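Local coordinates for protein Niban 2 (PDB 7CTP) that may suppress apoptosis and promote melanoma cell invasion, and belongs to the Niban family, carrying a PH domain, at residues I116-Y121 with H163-Y169; C193-I197 with C229-I235. All coordinates share one frame; numbering follows the deposited sequence.

Interaction 1 holds together two loops of the PH domain, 116-121 and 163-169; interaction 2 joins the end of its last helix, 176-194, to the start of helix 232-252. Their centres lie about 12 Å apart, and loop 116-121 touches both segments of interaction 2. Asn194 OD1 lies 2.8 Å from Gly120 N, a probable hydrogen bond, and the NE2 of Gln234 probably donates to Asn117 OD1 at 2.9 Å. Asn117 also binds a glycerol, probably from the crystallisation liquor, and the Cys193 side chain lies about 4 Å from a glycerol. Interaction 2 and the bonds of Gly120 and Asn117 thus join loop 116-121 to helices 176-194 and 232-252.

Interaction 1: residues I116-Y121 with H163-Y169; sequences INSAGY and HPYARHY
Two loops of the PH domain meet here, with Tyr121 at the centre: residues 116-121 run from strand 114-116 to strand 122-124, and residues 163-169 turn from strand 157-162 into strand 169-173. The Tyr121 hydroxyl donates to the backbone O of Arg167 at 2.7 Å, in the carbonyl plane, and accepts from water 1, which also hydrogen-bonds Tyr169 OH at 3.1 Å and so bridges the two hydroxyls. The ring packs under His163, whose CB sits over the centre of one face, 3.5 Å from the centroid and 13° off the normal, a CH-pi contact. With CG anti to the backbone N (chi1 -173°), the imidazole is carried past the tyrosine toward the 118-121 turn; the two ring planes stand at 59°, an oblique pair. CD2 of His163 comes 3.3 Å from Ala119 O, which lies at the imidazole edge, while ND1 accepts from Tyr165 N nearly in the ring plane. Ala166 CB and Pro164 CD lie over opposite faces, so the imidazole is clasped from both sides.

Further along, Tyr169 has both faces covered. Ile116 CD1 lies over one, 3.7 Å from the centroid, in a second CH-pi contact; Arg167 NE lies over the other, its guanidinium gripping His168 O through NE and NH1. Tyr121 reaches the edge of this ring, its OH 3.4 Å from Tyr169 CE2. Outside the two segments, Tyr165 packs on helix 232-252, and Ala166 and His168 on helix 260-337.

The type II turn from Ser118 to Tyr121 has Gly120 at positive phi, and Asn117 OD1 takes Ala119 N in an Asx turn. Segment 163-169 is a hairpin turn between neighbouring strands, whereas 116-121 crosses between the sheet's two edge strands, the passage from the first four strands to the last three in the PH-domain fold.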
loop_
_atom_site.group_PDB
_atom_site.type_symbol
_atom_site.label_atom_id
_atom_site.label_comp_id
_atom_site.label_asym_id
_atom_site.label_seq_id
_atom_site.Cartn_x
_atom_site.Cartn_y
_atom_site.Cartn_z
ATOM N N ILE A 116 14.974 3.381 10.280
ATOM C CA ILE A 116 13.740 2.598 10.389
ATOM C C ILE A 116 12.863 2.815 9.160
ATOM O O ILE A 116 12.482 3.951 8.848
ATOM C CB ILE A 116 12.965 2.960 11.665
ATOM C CG1 ILE A 116 13.818 2.690 12.904
ATOM C CG2 ILE A 116 11.665 2.168 11.725
ATOM C CD1 ILE A 116 13.321 3.428 14.148
ATOM N N ASN A 117 12.533 1.724 8.469
ATOM C CA ASN A 117 11.477 1.716 7.464
ATOM C C ASN A 117 10.197 1.253 8.149
ATOM O O ASN A 117 10.154 0.154 8.707
ATOM C CB ASN A 117 11.845 0.795 6.294
ATOM C CG ASN A 117 10.743 0.684 5.243
ATOM O OD1 ASN A 117 9.616 0.273 5.531
ATOM N ND2 ASN A 117 11.081 1.020 4.000
ATOM N N SER A 118 9.159 2.090 8.126
ATOM C CA SER A 118 7.981 1.863 8.962
ATOM C C SER A 118 6.836 1.162 8.223
ATOM O O SER A 118 5.687 1.227 8.670
ATOM C CB SER A 118 7.511 3.194 9.555
ATOM O OG SER A 118 7.228 4.129 8.533
ATOM N N ALA A 119 7.115 0.479 7.115
ATOM C CA ALA A 119 6.054 -0.267 6.441
ATOM C C ALA A 119 5.449 -1.289 7.400
ATOM O O ALA A 119 6.171 -1.985 8.120
ATOM C CB ALA A 119 6.597 -0.966 5.193
ATOM N N GLY A 120 4.119 -1.367 7.414
ATOM C CA GLY A 120 3.423 -2.332 8.240
ATOM C C GLY A 120 3.241 -1.927 9.686
ATOM O O GLY A 120 2.664 -2.704 10.465
ATOM N N TYR A 121 3.714 -0.745 10.076
ATOM C CA TYR A 121 3.605 -0.296 11.454
ATOM C C TYR A 121 2.284 0.429 11.689
ATOM O O TYR A 121 1.612 0.875 10.750
ATOM C CB TYR A 121 4.777 0.626 11.829
ATOM C CG TYR A 121 6.019 -0.129 12.248
ATOM C CD1 TYR A 121 6.897 -0.643 11.299
ATOM C CD2 TYR A 121 6.313 -0.335 13.593
ATOM C CE1 TYR A 121 8.037 -1.350 11.674
ATOM C CE2 TYR A 121 7.456 -1.036 13.980
ATOM C CZ TYR A 121 8.309 -1.537 13.017
ATOM O OH TYR A 121 9.440 -2.243 13.407
ATOM N N HIS A 163 4.375 -3.282 15.186
ATOM C CA HIS A 163 4.370 -4.061 13.950
ATOM C C HIS A 163 4.030 -5.491 14.345
ATOM O O HIS A 163 4.431 -5.937 15.426
ATOM C CB HIS A 163 5.750 -3.972 13.261
ATOM C CG HIS A 163 5.829 -4.593 11.897
ATOM N ND1 HIS A 163 5.866 -5.957 11.695
ATOM C CD2 HIS A 163 5.960 -4.029 10.672
ATOM C CE1 HIS A 163 5.981 -6.209 10.402
ATOM N NE2 HIS A 163 6.048 -5.055 9.759
ATOM N N PRO A 164 3.269 -6.225 13.522
ATOM C CA PRO A 164 2.874 -7.579 13.953
ATOM C C PRO A 164 4.042 -8.525 14.148
ATOM O O PRO A 164 3.926 -9.464 14.952
ATOM C CB PRO A 164 1.935 -8.057 12.833
ATOM C CG PRO A 164 2.282 -7.194 11.641
ATOM C CD PRO A 164 2.670 -5.858 12.225
ATOM N N TYR A 165 5.175 -8.300 13.450
ATOM C CA TYR A 165 6.296 -9.247 13.435
ATOM C C TYR A 165 7.637 -8.621 13.788
ATOM O O TYR A 165 8.495 -9.312 14.346
ATOM C CB TYR A 165 6.418 -9.924 12.041
ATOM C CG TYR A 165 5.110 -10.443 11.494
ATOM C CD1 TYR A 165 4.373 -11.393 12.192
ATOM C CD2 TYR A 165 4.594 -9.958 10.305
ATOM C CE1 TYR A 165 3.173 -11.852 11.710
ATOM C CE2 TYR A 165 3.381 -10.420 9.809
ATOM C CZ TYR A 165 2.681 -11.363 10.530
ATOM O OH TYR A 165 1.475 -11.831 10.069
ATOM N N ALA A 166 7.857 -7.349 13.444
ATOM C CA ALA A 166 9.145 -6.703 13.654
ATOM C C ALA A 166 9.163 -5.995 15.014
ATOM O O ALA A 166 8.171 -5.977 15.742
ATOM C CB ALA A 166 9.435 -5.731 12.515
ATOM N N ARG A 167 10.295 -5.386 15.363
ATOM C CA ARG A 167 10.410 -4.882 16.723
ATOM C C ARG A 167 9.555 -3.631 16.901
ATOM O O ARG A 167 9.146 -2.972 15.942
ATOM C CB ARG A 167 11.868 -4.599 17.101
ATOM C CG ARG A 167 12.479 -3.354 16.501
ATOM C CD ARG A 167 13.550 -2.761 17.442
ATOM N NE ARG A 167 12.954 -1.942 18.505
ATOM C CZ ARG A 167 13.629 -1.358 19.499
ATOM N NH1 ARG A 167 12.981 -0.630 20.414
ATOM N NH2 ARG A 167 14.945 -1.497 19.587
ATOM N N HIS A 168 9.251 -3.331 18.153
ATOM C CA HIS A 168 8.430 -2.182 18.487
ATOM C C HIS A 168 9.331 -1.083 19.014
ATOM O O HIS A 168 10.374 -1.356 19.610
ATOM C CB HIS A 168 7.369 -2.539 19.526
ATOM C CG HIS A 168 6.526 -3.714 19.137
ATOM N ND1 HIS A 168 5.720 -4.384 20.032
ATOM C CD2 HIS A 168 6.362 -4.334 17.942
ATOM C CE1 HIS A 168 5.096 -5.368 19.407
ATOM N NE2 HIS A 168 5.472 -5.364 18.138
ATOM N N TYR A 169 8.929 0.158 18.771
ATOM C CA TYR A 169 9.686 1.332 19.185
ATOM C C TYR A 169 8.842 2.172 20.125
ATOM O O TYR A 169 7.635 2.323 19.918
ATOM C CB TYR A 169 10.102 2.168 17.982
ATOM C CG TYR A 169 10.990 1.432 17.021
ATOM C CD1 TYR A 169 12.359 1.366 17.230
ATOM C CD2 TYR A 169 10.463 0.791 15.909
ATOM C CE1 TYR A 169 13.185 0.687 16.349
ATOM C CE2 TYR A 169 11.278 0.116 15.022
ATOM C CZ TYR A 169 12.638 0.071 15.247
ATOM O OH TYR A 169 13.458 -0.605 14.372
HETATM O O HOH W 1 11.961 -2.486 12.385
#

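Interaction 2: residues C193-I197 with C229-I235; sequences CNNGI and CGNEVQI
Asn194 O, at the C-terminal end of helix 176-194, accepts from Gly230 N at 2.9 Å, with an N-H...O angle of 166°, and also takes a weak bond from Gly196 N. The partner segment opens helix 232-252 with a capping box: Asn231 OD1 accepts from Gln234 N, and Gln234 OE1 accepts from Asn231 N on a lone pair, at 2.9 Å. Water 2 donates to both Gln234 OE1 and Cys193 O, tying the box to the ending helix.

Glycines allow the close approach. Gly230 CA lies 3.4 Å from Cys193 O, and Gly196 CA lies 3.5 Å from Gly230 O; both are CA-H...O contacts, the first much the straighter. Asn194 OD1 comes 3.4 Å from Cys229 CB, while it accepts from Gly120 N and the ND2 of the same amide bonds to Gln430 OE1.

Phe208 of helix 204-218 packs on Ile197, Glu232 and Ile235. With its CG1 beside the backbone N (chi1 -60°), Ile197 stretches its CD1 to 3.8 Å from Ile235 CD1.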
loop_
_atom_site.group_PDB
_atom_site.type_symbol
_atom_site.label_atom_id
_atom_site.label_comp_id
_atom_site.label_asym_id
_atom_site.label_seq_id
_atom_site.Cartn_x
_atom_site.Cartn_y
_atom_site.Cartn_z
ATOM N N CYS A 193 6.094 4.370 3.181
ATOM C CA CYS A 193 6.770 3.074 3.123
ATOM C C CYS A 193 5.824 1.941 2.748
ATOM O O CYS A 193 6.257 0.972 2.121
ATOM C CB CYS A 193 7.474 2.780 4.452
ATOM S SG CYS A 193 8.824 3.934 4.859
ATOM N N ASN A 194 4.543 2.035 3.114
ATOM C CA ASN A 194 3.582 1.009 2.704
ATOM C C ASN A 194 3.413 0.973 1.190
ATOM O O ASN A 194 3.167 -0.092 0.617
ATOM C CB ASN A 194 2.219 1.248 3.356
ATOM C CG ASN A 194 2.162 0.776 4.787
ATOM O OD1 ASN A 194 3.047 0.058 5.252
ATOM N ND2 ASN A 194 1.101 1.163 5.495
ATOM N N ASN A 195 3.548 2.126 0.534
ATOM C CA ASN A 195 3.355 2.261 -0.909
ATOM C C ASN A 195 4.636 1.853 -1.641
ATOM O O ASN A 195 5.266 2.622 -2.367
ATOM C CB ASN A 195 2.946 3.698 -1.207
ATOM C CG ASN A 195 2.473 3.909 -2.634
ATOM O OD1 ASN A 195 1.652 3.148 -3.151
ATOM N ND2 ASN A 195 2.951 4.995 -3.258
ATOM N N GLY A 196 5.031 0.602 -1.417
ATOM C CA GLY A 196 6.338 0.146 -1.842
ATOM C C GLY A 196 6.422 -0.464 -3.221
ATOM O O GLY A 196 7.532 -0.704 -3.705
ATOM N N ILE A 197 5.289 -0.737 -3.859
ATOM C CA ILE A 197 5.263 -1.268 -5.225
ATOM C C ILE A 197 4.521 -0.266 -6.103
ATOM O O ILE A 197 3.307 -0.091 -5.928
ATOM C CB ILE A 197 4.588 -2.648 -5.278
ATOM C CG1 ILE A 197 5.336 -3.668 -4.408
ATOM C CG2 ILE A 197 4.489 -3.135 -6.721
ATOM C CD1 ILE A 197 4.582 -4.979 -4.250
ATOM N N CYS A 229 1.678 -4.704 2.313
ATOM C CA CYS A 229 2.218 -3.356 2.344
ATOM C C CYS A 229 3.733 -3.426 2.427
ATOM O O CYS A 229 4.298 -4.364 2.995
ATOM C CB CYS A 229 1.679 -2.553 3.534
ATOM S SG CYS A 229 1.720 -3.537 5.040
ATOM N N GLY A 230 4.372 -2.394 1.893
ATOM C CA GLY A 230 5.811 -2.348 1.780
ATOM C C GLY A 230 6.251 -2.807 0.403
ATOM O O GLY A 230 5.458 -2.927 -0.536
ATOM N N ASN A 231 7.549 -3.068 0.288
ATOM C CA ASN A 231 8.105 -3.564 -0.963
ATOM C C ASN A 231 7.973 -5.085 -1.028
ATOM O O ASN A 231 7.449 -5.736 -0.122
ATOM C CB ASN A 231 9.555 -3.100 -1.125
ATOM C CG ASN A 231 10.475 -3.583 0.000
ATOM O OD1 ASN A 231 10.415 -4.734 0.425
ATOM N ND2 ASN A 231 11.339 -2.687 0.488
ATOM N N GLU A 232 8.453 -5.664 -2.128
ATOM C CA GLU A 232 8.246 -7.093 -2.363
ATOM C C GLU A 232 8.843 -7.947 -1.248
ATOM O O GLU A 232 8.227 -8.928 -0.803
ATOM C CB GLU A 232 8.855 -7.497 -3.707
ATOM C CG GLU A 232 8.147 -6.913 -4.902
ATOM C CD GLU A 232 8.785 -5.634 -5.378
ATOM O OE1 GLU A 232 8.725 -5.369 -6.601
ATOM O OE2 GLU A 232 9.351 -4.895 -4.540
ATOM N N VAL A 233 10.060 -7.623 -0.813
ATOM C CA VAL A 233 10.708 -8.459 0.199
ATOM C C VAL A 233 9.982 -8.343 1.539
ATOM O O VAL A 233 9.852 -9.328 2.272
ATOM C CB VAL A 233 12.201 -8.103 0.324
ATOM C CG1 VAL A 233 12.859 -8.979 1.395
ATOM C CG2 VAL A 233 12.912 -8.306 -1.015
ATOM N N GLN A 234 9.520 -7.138 1.888
ATOM C CA GLN A 234 8.771 -6.973 3.132
ATOM C C GLN A 234 7.482 -7.783 3.095
ATOM O O GLN A 234 7.107 -8.430 4.086
ATOM C CB GLN A 234 8.464 -5.491 3.355
ATOM C CG GLN A 234 9.697 -4.657 3.706
ATOM C CD GLN A 234 9.381 -3.172 3.815
ATOM O OE1 GLN A 234 8.773 -2.593 2.919
ATOM N NE2 GLN A 234 9.803 -2.546 4.910
ATOM N N ILE A 235 6.792 -7.762 1.958
ATOM C CA ILE A 235 5.539 -8.501 1.839
ATOM C C ILE A 235 5.788 -10.000 1.914
ATOM O O ILE A 235 5.042 -10.738 2.573
ATOM C CB ILE A 235 4.814 -8.103 0.540
ATOM C CG1 ILE A 235 4.339 -6.645 0.641
ATOM C CG2 ILE A 235 3.670 -9.083 0.235
ATOM C CD1 ILE A 235 3.934 -6.046 -0.713
HETATM O O HOH W 2 8.866 0.023 2.038
HETATM O O HOH W 3 3.135 -2.091 -1.840
#